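Long-range contacts in Mgp-operon protein 3 (Mycoplasma pneumoniae, PDB 6RJ1), which is a surface adhesin that probably works with adhesin P1 in attaching this human pathogen to host cells: residues V64-S72 with S156-L164; L498-V509 with S688-Y696. All coordinates share one frame; numbering follows the deposited sequence.

Interaction 1 of 2, residues V64-S72 with S156-L164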
loop_
_atom_site.group_PDB
_atom_site.type_symbol
_atom_site.label_atom_id
_atom_site.label_comp_id
_atom_site.label_asym_id
_atom_site.label_seq_id
_atom_site.Cartn_x
_atom_site.Cartn_y
_atom_site.Cartn_z
ATOM N N VAL A 64 -3.994 -19.888 8.827
ATOM C CA VAL A 64 -4.998 -19.129 9.577
ATOM C C VAL A 64 -6.415 -19.530 9.150
ATOM O O VAL A 64 -6.656 -19.796 7.972
ATOM C CB VAL A 64 -4.750 -17.587 9.527
ATOM C CG1 VAL A 64 -5.763 -16.820 10.369
ATOM C CG2 VAL A 64 -3.333 -17.236 9.978
ATOM N N LYS A 65 -7.337 -19.616 10.129
ATOM C CA LYS A 65 -8.743 -19.907 9.880
ATOM C C LYS A 65 -9.646 -18.823 10.483
ATOM O O LYS A 65 -9.328 -18.239 11.523
ATOM C CB LYS A 65 -9.147 -21.333 10.323
ATOM C CG LYS A 65 -9.261 -21.577 11.832
ATOM C CD LYS A 65 -9.876 -22.930 12.169
ATOM C CE LYS A 65 -9.930 -23.232 13.658
ATOM N NZ LYS A 65 -8.573 -23.375 14.269
ATOM N N PHE A 66 -10.749 -18.544 9.798
ATOM C CA PHE A 66 -11.774 -17.611 10.246
ATOM C C PHE A 66 -13.062 -18.412 10.453
ATOM O O PHE A 66 -13.507 -19.119 9.545
ATOM C CB PHE A 66 -11.961 -16.454 9.243
ATOM C CG PHE A 66 -13.152 -15.556 9.496
ATOM C CD1 PHE A 66 -13.198 -14.730 10.612
ATOM C CD2 PHE A 66 -14.214 -15.516 8.602
ATOM C CE1 PHE A 66 -14.294 -13.893 10.838
ATOM C CE2 PHE A 66 -15.311 -14.676 8.830
ATOM C CZ PHE A 66 -15.343 -13.873 9.947
ATOM N N GLN A 67 -13.616 -18.357 11.664
ATOM C CA GLN A 67 -14.848 -19.080 11.960
ATOM C C GLN A 67 -16.057 -18.248 11.552
ATOM O O GLN A 67 -16.382 -17.261 12.207
ATOM C CB GLN A 67 -14.919 -19.515 13.429
ATOM C CG GLN A 67 -15.057 -21.033 13.640
ATOM C CD GLN A 67 -16.273 -21.693 13.007
ATOM O OE1 GLN A 67 -16.178 -22.791 12.447
ATOM N NE2 GLN A 67 -17.445 -21.063 13.088
ATOM N N ASP A 68 -16.675 -18.623 10.424
ATOM C CA ASP A 68 -17.857 -17.971 9.871
ATOM C C ASP A 68 -19.000 -18.965 9.835
ATOM O O ASP A 68 -18.841 -20.074 9.318
ATOM C CB ASP A 68 -17.581 -17.385 8.473
ATOM C CG ASP A 68 -17.224 -18.389 7.387
ATOM O OD1 ASP A 68 -16.437 -19.326 7.671
ATOM O OD2 ASP A 68 -17.725 -18.237 6.255
ATOM N N THR A 69 -20.121 -18.578 10.468
ATOM C CA THR A 69 -21.426 -19.241 10.663
ATOM C C THR A 69 -22.010 -18.624 11.926
ATOM O O THR A 69 -23.111 -18.065 11.898
ATOM C CB THR A 69 -21.362 -20.794 10.847
ATOM O OG1 THR A 69 -20.156 -21.183 11.512
ATOM C CG2 THR A 69 -21.551 -21.562 9.543
ATOM N N THR A 70 -21.215 -18.701 13.023
ATOM C CA THR A 70 -21.444 -18.266 14.401
ATOM C C THR A 70 -22.722 -18.995 14.941
ATOM O O THR A 70 -23.826 -18.442 15.028
ATOM C CB THR A 70 -21.327 -16.726 14.580
ATOM O OG1 THR A 70 -21.076 -16.443 15.949
ATOM C CG2 THR A 70 -22.507 -15.908 14.026
ATOM N N SER A 71 -22.510 -20.281 15.284
ATOM C CA SER A 71 -23.504 -21.233 15.788
ATOM C C SER A 71 -24.041 -20.890 17.185
ATOM O O SER A 71 -23.361 -20.207 17.958
ATOM C CB SER A 71 -22.929 -22.649 15.774
ATOM O OG SER A 71 -21.763 -22.756 16.577
ATOM N N SER A 72 -25.270 -21.392 17.500
ATOM C CA SER A 72 -26.012 -21.216 18.764
ATOM C C SER A 72 -26.295 -19.729 19.100
ATOM O O SER A 72 -26.246 -18.886 18.198
ATOM C CB SER A 72 -25.316 -21.943 19.917
ATOM O OG SER A 72 -25.186 -23.332 19.659
ATOM N N SER A 156 -20.508 -4.153 14.146
ATOM C CA SER A 156 -19.849 -5.455 14.195
ATOM C C SER A 156 -18.812 -5.674 13.099
ATOM O O SER A 156 -19.166 -5.832 11.926
ATOM C CB SER A 156 -20.886 -6.574 14.178
ATOM O OG SER A 156 -20.287 -7.852 14.042
ATOM N N LEU A 157 -17.535 -5.748 13.502
ATOM C CA LEU A 157 -16.424 -6.046 12.607
ATOM C C LEU A 157 -16.563 -7.487 12.101
ATOM O O LEU A 157 -16.292 -7.753 10.931
ATOM C CB LEU A 157 -15.089 -5.829 13.331
ATOM C CG LEU A 157 -13.777 -6.199 12.608
ATOM C CD1 LEU A 157 -13.631 -5.493 11.252
ATOM C CD2 LEU A 157 -12.601 -5.864 13.469
ATOM N N TYR A 158 -17.047 -8.396 12.967
ATOM C CA TYR A 158 -17.296 -9.795 12.625
ATOM C C TYR A 158 -18.223 -9.917 11.400
ATOM O O TYR A 158 -17.927 -10.686 10.480
ATOM C CB TYR A 158 -17.860 -10.572 13.827
ATOM C CG TYR A 158 -18.103 -12.027 13.501
ATOM C CD1 TYR A 158 -17.050 -12.933 13.444
ATOM C CD2 TYR A 158 -19.375 -12.486 13.176
ATOM C CE1 TYR A 158 -17.259 -14.265 13.094
ATOM C CE2 TYR A 158 -19.597 -13.816 12.833
ATOM C CZ TYR A 158 -18.532 -14.696 12.772
ATOM O OH TYR A 158 -18.723 -15.998 12.409
ATOM N N LYS A 159 -19.322 -9.141 11.387
ATOM C CA LYS A 159 -20.292 -9.134 10.296
ATOM C C LYS A 159 -19.654 -8.705 8.979
ATOM O O LYS A 159 -19.940 -9.316 7.949
ATOM C CB LYS A 159 -21.516 -8.273 10.645
ATOM C CG LYS A 159 -22.452 -8.942 11.637
ATOM C CD LYS A 159 -23.793 -8.238 11.722
ATOM C CE LYS A 159 -24.698 -8.858 12.763
ATOM N NZ LYS A 159 -24.383 -8.366 14.132
ATOM N N THR A 160 -18.747 -7.700 9.026
ATOM C CA THR A 160 -18.008 -7.192 7.860
ATOM C C THR A 160 -17.099 -8.279 7.299
ATOM O O THR A 160 -17.066 -8.472 6.084
ATOM C CB THR A 160 -17.155 -5.955 8.232
ATOM O OG1 THR A 160 -17.953 -4.991 8.911
ATOM C CG2 THR A 160 -16.469 -5.311 7.011
ATOM N N LEU A 161 -16.354 -8.972 8.186
ATOM C CA LEU A 161 -15.402 -10.010 7.817
ATOM C C LEU A 161 -16.051 -11.234 7.190
ATOM O O LEU A 161 -15.444 -11.874 6.329
ATOM C CB LEU A 161 -14.517 -10.385 9.007
ATOM C CG LEU A 161 -13.631 -9.257 9.565
ATOM C CD1 LEU A 161 -13.026 -9.647 10.889
ATOM C CD2 LEU A 161 -12.553 -8.820 8.563
ATOM N N GLN A 162 -17.303 -11.516 7.564
ATOM C CA GLN A 162 -18.074 -12.631 7.020
ATOM C C GLN A 162 -18.343 -12.445 5.532
ATOM O O GLN A 162 -18.333 -13.424 4.783
ATOM C CB GLN A 162 -19.404 -12.789 7.756
ATOM C CG GLN A 162 -19.282 -13.408 9.123
ATOM C CD GLN A 162 -20.612 -13.933 9.583
ATOM O OE1 GLN A 162 -20.893 -15.133 9.492
ATOM N NE2 GLN A 162 -21.452 -13.043 10.090
ATOM N N ASP A 163 -18.566 -11.191 5.108
ATOM C CA ASP A 163 -18.871 -10.845 3.724
ATOM C C ASP A 163 -17.729 -10.170 2.989
ATOM O O ASP A 163 -17.849 -9.924 1.788
ATOM C CB ASP A 163 -20.130 -9.969 3.665
ATOM C CG ASP A 163 -21.441 -10.727 3.750
ATOM O OD1 ASP A 163 -21.460 -11.935 3.384
ATOM O OD2 ASP A 163 -22.461 -10.106 4.158
ATOM N N LEU A 164 -16.620 -9.872 3.687
ATOM C CA LEU A 164 -15.458 -9.209 3.095
ATOM C C LEU A 164 -14.854 -9.967 1.925
ATOM O O LEU A 164 -14.594 -11.171 2.011
ATOM C CB LEU A 164 -14.386 -8.887 4.147
ATOM C CG LEU A 164 -13.191 -8.056 3.671
ATOM C CD1 LEU A 164 -13.553 -6.592 3.524
ATOM C CD2 LEU A 164 -12.020 -8.223 4.597
#
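The rings of Phe66 and Tyr158 meet obliquely, their planes 43° apart and their centroids 5.5 Å from each other. Contact runs through the outer carbons, with Phe66 CZ 3.7 Å from Tyr158 CE1. At the edge of the tyrosine ring, near its plane, lies the carbonyl oxygen of Gln67, while Thr70 reaches the CE2 side of the same ring through CB and CG2. The phenylalanine ring also touches the helix itself: its CZ sits 3.7 Å from Leu161 CB, and CE2 lies near the Leu161 carbonyl. Phe66 gets there because its CG is anti to the backbone N (chi1 170°), which carries the ring from the end of strand 64-66 onto helix 157-163.

One hydrogen bond joins the segments. Tyr158 OH donates to Gln67 O over 2.7 Å, with a C=O...donor angle of 131° and the phenol oxygen a little out of the carbonyl plane. Thr70 CB stands 3.5 Å from that Tyr158 OH. Gln162, extended beyond CG, passes Phe66 with CG and carries OE1 toward Asp68 and Thr69. Beyond the contact, Phe66 also touches Leu82 of the paired strand 82-84, and Leu161 rests on Trp492 of strand 487-492.

Apolar ring carbons thus carry the packing, and one phenol-to-carbonyl bond is the polar tie across the segments. That bond holds the Gln67 carbonyl just after the strand ends, while the packing of the two rings against each other probably restricts the rotation of both Phe66 and Tyr158.

Interaction 2 of 2, residues L498-V509 with S688-Y696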
loop_
_atom_site.group_PDB
_atom_site.type_symbol
_atom_site.label_atom_id
_atom_site.label_comp_id
_atom_site.label_asym_id
_atom_site.label_seq_id
_atom_site.Cartn_x
_atom_site.Cartn_y
_atom_site.Cartn_z
ATOM N N LEU A 498 -7.373 7.870 11.254
ATOM C CA LEU A 498 -6.259 8.730 10.876
ATOM C C LEU A 498 -6.776 10.098 10.464
ATOM O O LEU A 498 -7.964 10.254 10.157
ATOM C CB LEU A 498 -5.448 8.102 9.718
ATOM C CG LEU A 498 -4.853 6.702 9.948
ATOM C CD1 LEU A 498 -4.146 6.207 8.731
ATOM C CD2 LEU A 498 -3.884 6.672 11.121
ATOM N N ASN A 499 -5.890 11.095 10.503
ATOM C CA ASN A 499 -6.195 12.437 10.044
ATOM C C ASN A 499 -5.871 12.419 8.554
ATOM O O ASN A 499 -4.762 12.043 8.161
ATOM C CB ASN A 499 -5.364 13.473 10.791
ATOM C CG ASN A 499 -5.673 14.917 10.472
ATOM O OD1 ASN A 499 -6.364 15.263 9.505
ATOM N ND2 ASN A 499 -5.154 15.802 11.289
ATOM N N TRP A 500 -6.871 12.744 7.731
ATOM C CA TRP A 500 -6.777 12.743 6.275
ATOM C C TRP A 500 -6.433 14.135 5.726
ATOM O O TRP A 500 -6.299 14.315 4.515
ATOM C CB TRP A 500 -8.069 12.155 5.674
ATOM C CG TRP A 500 -8.227 10.697 6.008
ATOM C CD1 TRP A 500 -8.710 10.165 7.171
ATOM C CD2 TRP A 500 -7.825 9.589 5.197
ATOM N NE1 TRP A 500 -8.633 8.791 7.134
ATOM C CE2 TRP A 500 -8.091 8.411 5.932
ATOM C CE3 TRP A 500 -7.283 9.475 3.905
ATOM C CZ2 TRP A 500 -7.810 7.133 5.426
ATOM C CZ3 TRP A 500 -7.015 8.210 3.403
ATOM C CH2 TRP A 500 -7.261 7.058 4.167
ATOM N N GLY A 501 -6.240 15.084 6.641
ATOM C CA GLY A 501 -5.896 16.463 6.330
ATOM C C GLY A 501 -7.003 17.401 6.740
ATOM O O GLY A 501 -6.767 18.377 7.453
ATOM N N THR A 502 -8.221 17.111 6.262
ATOM C CA THR A 502 -9.452 17.850 6.559
ATOM C C THR A 502 -10.530 16.829 6.925
ATOM O O THR A 502 -10.400 15.649 6.575
ATOM C CB THR A 502 -9.896 18.732 5.360
ATOM O OG1 THR A 502 -10.039 17.930 4.186
ATOM C CG2 THR A 502 -8.950 19.889 5.085
ATOM N N ASP A 503 -11.604 17.277 7.605
ATOM C CA ASP A 503 -12.716 16.393 7.957
ATOM C C ASP A 503 -13.447 15.940 6.687
ATOM O O ASP A 503 -13.929 14.803 6.622
ATOM C CB ASP A 503 -13.688 17.061 8.943
ATOM C CG ASP A 503 -14.755 16.118 9.482
ATOM O OD1 ASP A 503 -14.384 15.026 10.005
ATOM O OD2 ASP A 503 -15.958 16.467 9.386
ATOM N N LYS A 504 -13.470 16.818 5.663
ATOM C CA LYS A 504 -14.063 16.532 4.371
ATOM C C LYS A 504 -13.288 15.400 3.682
ATOM O O LYS A 504 -13.906 14.502 3.108
ATOM C CB LYS A 504 -14.103 17.804 3.502
ATOM C CG LYS A 504 -15.263 17.832 2.502
ATOM C CD LYS A 504 -16.629 18.116 3.154
ATOM C CE LYS A 504 -17.101 19.543 3.001
ATOM N NZ LYS A 504 -16.383 20.473 3.901
ATOM N N GLN A 505 -11.945 15.405 3.807
ATOM C CA GLN A 505 -11.092 14.376 3.223
ATOM C C GLN A 505 -11.331 12.993 3.827
ATOM O O GLN A 505 -11.264 11.997 3.097
ATOM C CB GLN A 505 -9.617 14.777 3.268
ATOM C CG GLN A 505 -9.208 15.598 2.051
ATOM C CD GLN A 505 -7.837 16.189 2.202
ATOM O OE1 GLN A 505 -7.625 17.126 2.977
ATOM N NE2 GLN A 505 -6.881 15.662 1.451
ATOM N N LYS A 506 -11.671 12.937 5.138
ATOM C CA LYS A 506 -12.012 11.691 5.836
ATOM C C LYS A 506 -13.358 11.201 5.289
ATOM O O LYS A 506 -13.475 10.034 4.899
ATOM C CB LYS A 506 -12.103 11.921 7.354
ATOM C CG LYS A 506 -12.246 10.630 8.171
ATOM C CD LYS A 506 -12.143 10.860 9.687
ATOM C CE LYS A 506 -13.457 11.213 10.337
ATOM N NZ LYS A 506 -13.292 11.447 11.796
ATOM N N GLN A 507 -14.356 12.127 5.235
ATOM C CA GLN A 507 -15.721 11.913 4.744
ATOM C C GLN A 507 -15.705 11.273 3.359
ATOM O O GLN A 507 -16.431 10.310 3.142
ATOM C CB GLN A 507 -16.506 13.232 4.707
ATOM C CG GLN A 507 -16.957 13.743 6.070
ATOM C CD GLN A 507 -17.557 15.131 5.988
ATOM O OE1 GLN A 507 -18.349 15.454 5.099
ATOM N NE2 GLN A 507 -17.203 15.988 6.924
ATOM N N PHE A 508 -14.831 11.763 2.451
ATOM C CA PHE A 508 -14.676 11.218 1.103
ATOM C C PHE A 508 -14.335 9.729 1.114
ATOM O O PHE A 508 -14.982 8.960 0.410
ATOM C CB PHE A 508 -13.607 11.996 0.318
ATOM C CG PHE A 508 -14.169 13.125 -0.508
ATOM C CD1 PHE A 508 -14.784 12.876 -1.728
ATOM C CD2 PHE A 508 -14.091 14.440 -0.062
ATOM C CE1 PHE A 508 -15.303 13.919 -2.490
ATOM C CE2 PHE A 508 -14.636 15.484 -0.818
ATOM C CZ PHE A 508 -15.257 15.212 -2.014
ATOM N N VAL A 509 -13.350 9.328 1.932
ATOM C CA VAL A 509 -12.887 7.943 2.044
ATOM C C VAL A 509 -13.971 7.082 2.682
ATOM O O VAL A 509 -14.354 6.060 2.106
ATOM C CB VAL A 509 -11.525 7.837 2.792
ATOM C CG1 VAL A 509 -11.078 6.385 2.959
ATOM C CG2 VAL A 509 -10.443 8.657 2.086
ATOM N N SER A 688 -8.051 13.935 -6.642
ATOM C CA SER A 688 -8.973 12.872 -6.299
ATOM C C SER A 688 -8.886 12.782 -4.769
ATOM O O SER A 688 -7.844 13.105 -4.179
ATOM C CB SER A 688 -8.547 11.551 -6.935
ATOM O OG SER A 688 -9.165 10.433 -6.318
ATOM N N ARG A 689 -9.977 12.386 -4.126
ATOM C CA ARG A 689 -9.978 12.273 -2.684
ATOM C C ARG A 689 -10.123 10.807 -2.248
ATOM O O ARG A 689 -10.282 10.539 -1.058
ATOM C CB ARG A 689 -11.075 13.172 -2.095
ATOM C CG ARG A 689 -10.660 14.617 -1.793
ATOM C CD ARG A 689 -10.440 15.498 -3.018
ATOM N NE ARG A 689 -11.619 15.559 -3.885
ATOM C CZ ARG A 689 -12.580 16.472 -3.786
ATOM N NH1 ARG A 689 -13.617 16.444 -4.612
ATOM N NH2 ARG A 689 -12.512 17.418 -2.859
ATOM N N THR A 690 -10.043 9.854 -3.215
ATOM C CA THR A 690 -10.178 8.410 -2.964
ATOM C C THR A 690 -9.185 7.544 -3.744
ATOM O O THR A 690 -8.935 6.405 -3.352
ATOM C CB THR A 690 -11.624 7.915 -3.218
ATOM O OG1 THR A 690 -12.076 8.312 -4.518
ATOM C CG2 THR A 690 -12.603 8.334 -2.129
ATOM N N ASP A 691 -8.646 8.058 -4.854
ATOM C CA ASP A 691 -7.726 7.295 -5.694
ATOM C C ASP A 691 -6.295 7.804 -5.629
ATOM O O ASP A 691 -6.077 9.015 -5.611
ATOM C CB ASP A 691 -8.239 7.233 -7.142
ATOM C CG ASP A 691 -9.571 6.503 -7.266
ATOM O OD1 ASP A 691 -9.558 5.256 -7.359
ATOM O OD2 ASP A 691 -10.626 7.176 -7.257
ATOM N N GLN A 692 -5.316 6.862 -5.582
ATOM C CA GLN A 692 -3.862 7.101 -5.535
ATOM C C GLN A 692 -3.500 7.994 -4.341
ATOM O O GLN A 692 -2.723 8.948 -4.469
ATOM C CB GLN A 692 -3.330 7.673 -6.870
ATOM C CG GLN A 692 -3.807 6.957 -8.125
ATOM C CD GLN A 692 -2.925 5.829 -8.578
ATOM O OE1 GLN A 692 -2.506 4.970 -7.810
ATOM N NE2 GLN A 692 -2.639 5.792 -9.866
ATOM N N LEU A 693 -4.077 7.675 -3.176
ATOM C CA LEU A 693 -3.891 8.441 -1.953
ATOM C C LEU A 693 -2.769 7.942 -1.054
ATOM O O LEU A 693 -2.844 6.833 -0.508
ATOM C CB LEU A 693 -5.212 8.517 -1.172
ATOM C CG LEU A 693 -5.900 9.877 -1.060
ATOM C CD1 LEU A 693 -6.204 10.491 -2.430
ATOM C CD2 LEU A 693 -7.173 9.744 -0.258
ATOM N N LEU A 694 -1.731 8.784 -0.880
ATOM C CA LEU A 694 -0.647 8.487 0.034
ATOM C C LEU A 694 -1.024 9.045 1.404
ATOM O O LEU A 694 -1.443 10.189 1.523
ATOM C CB LEU A 694 0.710 9.036 -0.437
ATOM C CG LEU A 694 1.926 8.531 0.386
ATOM C CD1 LEU A 694 2.474 7.209 -0.165
ATOM C CD2 LEU A 694 3.007 9.578 0.468
ATOM N N VAL A 695 -0.908 8.203 2.411
ATOM C CA VAL A 695 -1.186 8.472 3.813
ATOM C C VAL A 695 0.177 8.434 4.520
ATOM O O VAL A 695 0.971 7.516 4.297
ATOM C CB VAL A 695 -2.180 7.396 4.344
ATOM C CG1 VAL A 695 -2.277 7.404 5.857
ATOM C CG2 VAL A 695 -3.562 7.576 3.724
ATOM N N TYR A 696 0.472 9.459 5.315
ATOM C CA TYR A 696 1.745 9.572 6.040
ATOM C C TYR A 696 1.519 10.262 7.377
ATOM O O TYR A 696 0.489 10.912 7.566
ATOM C CB TYR A 696 2.795 10.333 5.197
ATOM C CG TYR A 696 2.407 11.760 4.858
ATOM C CD1 TYR A 696 1.604 12.044 3.752
ATOM C CD2 TYR A 696 2.846 12.828 5.637
ATOM C CE1 TYR A 696 1.224 13.348 3.449
ATOM C CE2 TYR A 696 2.482 14.139 5.335
ATOM C CZ TYR A 696 1.663 14.394 4.245
ATOM O OH TYR A 696 1.285 15.683 3.944
HETATM O O HOH W 1 -9.513 12.277 0.790
HETATM O O HOH W 2 -6.971 14.212 -1.598
#
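A helix packed on a sheet forms this buried contact within the MgpC adhesin region, a family grouped with the beta-propellers: the loop and first turns of helix 503-511 lie against strand 693-699 and the turn leading into it. In the second turn of the helix, Phe508 is covered by Arg689. The arginine CB lies over one face of the phenyl ring, 3.9 Å from its centroid in a CH-pi contact; bends at chi2 (72°) and chi3 (57°) then fold the guanidinium back over the CZ side of the same ring. Arg689 CZ lies 4.0 Å from the Phe508 centroid, an off-centre cation-pi pair with the two planes inclined by 37°. The guanidinium is fixed from elsewhere too, since NE donates to Thr581 O and NH2 to Asn597 O.

Toward the strand the contact becomes purely apolar. Trp500 CZ3 approaches Val695 CG2 to 3.5 Å and also meets Leu693 CD2, whereas Val695 turns its other methyl, CG1, to Leu498 CD1 at 3.6 Å. Val509 CG2 covers one face of the indole, offset toward its rim, and reaches Leu693 as well. Tyr538 of strand 538-546 adds to this cluster by touching Leu498, Trp500 and Val695.

Thr502 caps the helix, its OG1 accepting from Gln505 N and donating to Gln505 OE1, on a lone pair in the carbonyl plane. No direct hydrogen bond crosses between the segments; water does the bridging instead, one molecule donating to Gln505 O at 2.9 Å and to Arg689 O at 2.7 Å.

Overall arrangement
Interactions 1 and 2 follow one another along the chain, the first closing before the second opens. Their centres are 28 Å apart and their nearest atoms about 13 Å, so they do not touch. Interaction 1 lies farther out, about 25 Å from the centre of the chain, and interaction 2 is deeper, at about 14 Å. A large mixed sheet relates them: strand 693-699 of interaction 2 pairs with strand 549-563, which also pairs with 650-654, and 650-654 in turn pairs with strand 165-167, just after helix 157-163 of interaction 1. Sequence-distant parts of this adhesin domain are thus packed around one sheet, one deep in the chain and one nearer its outside.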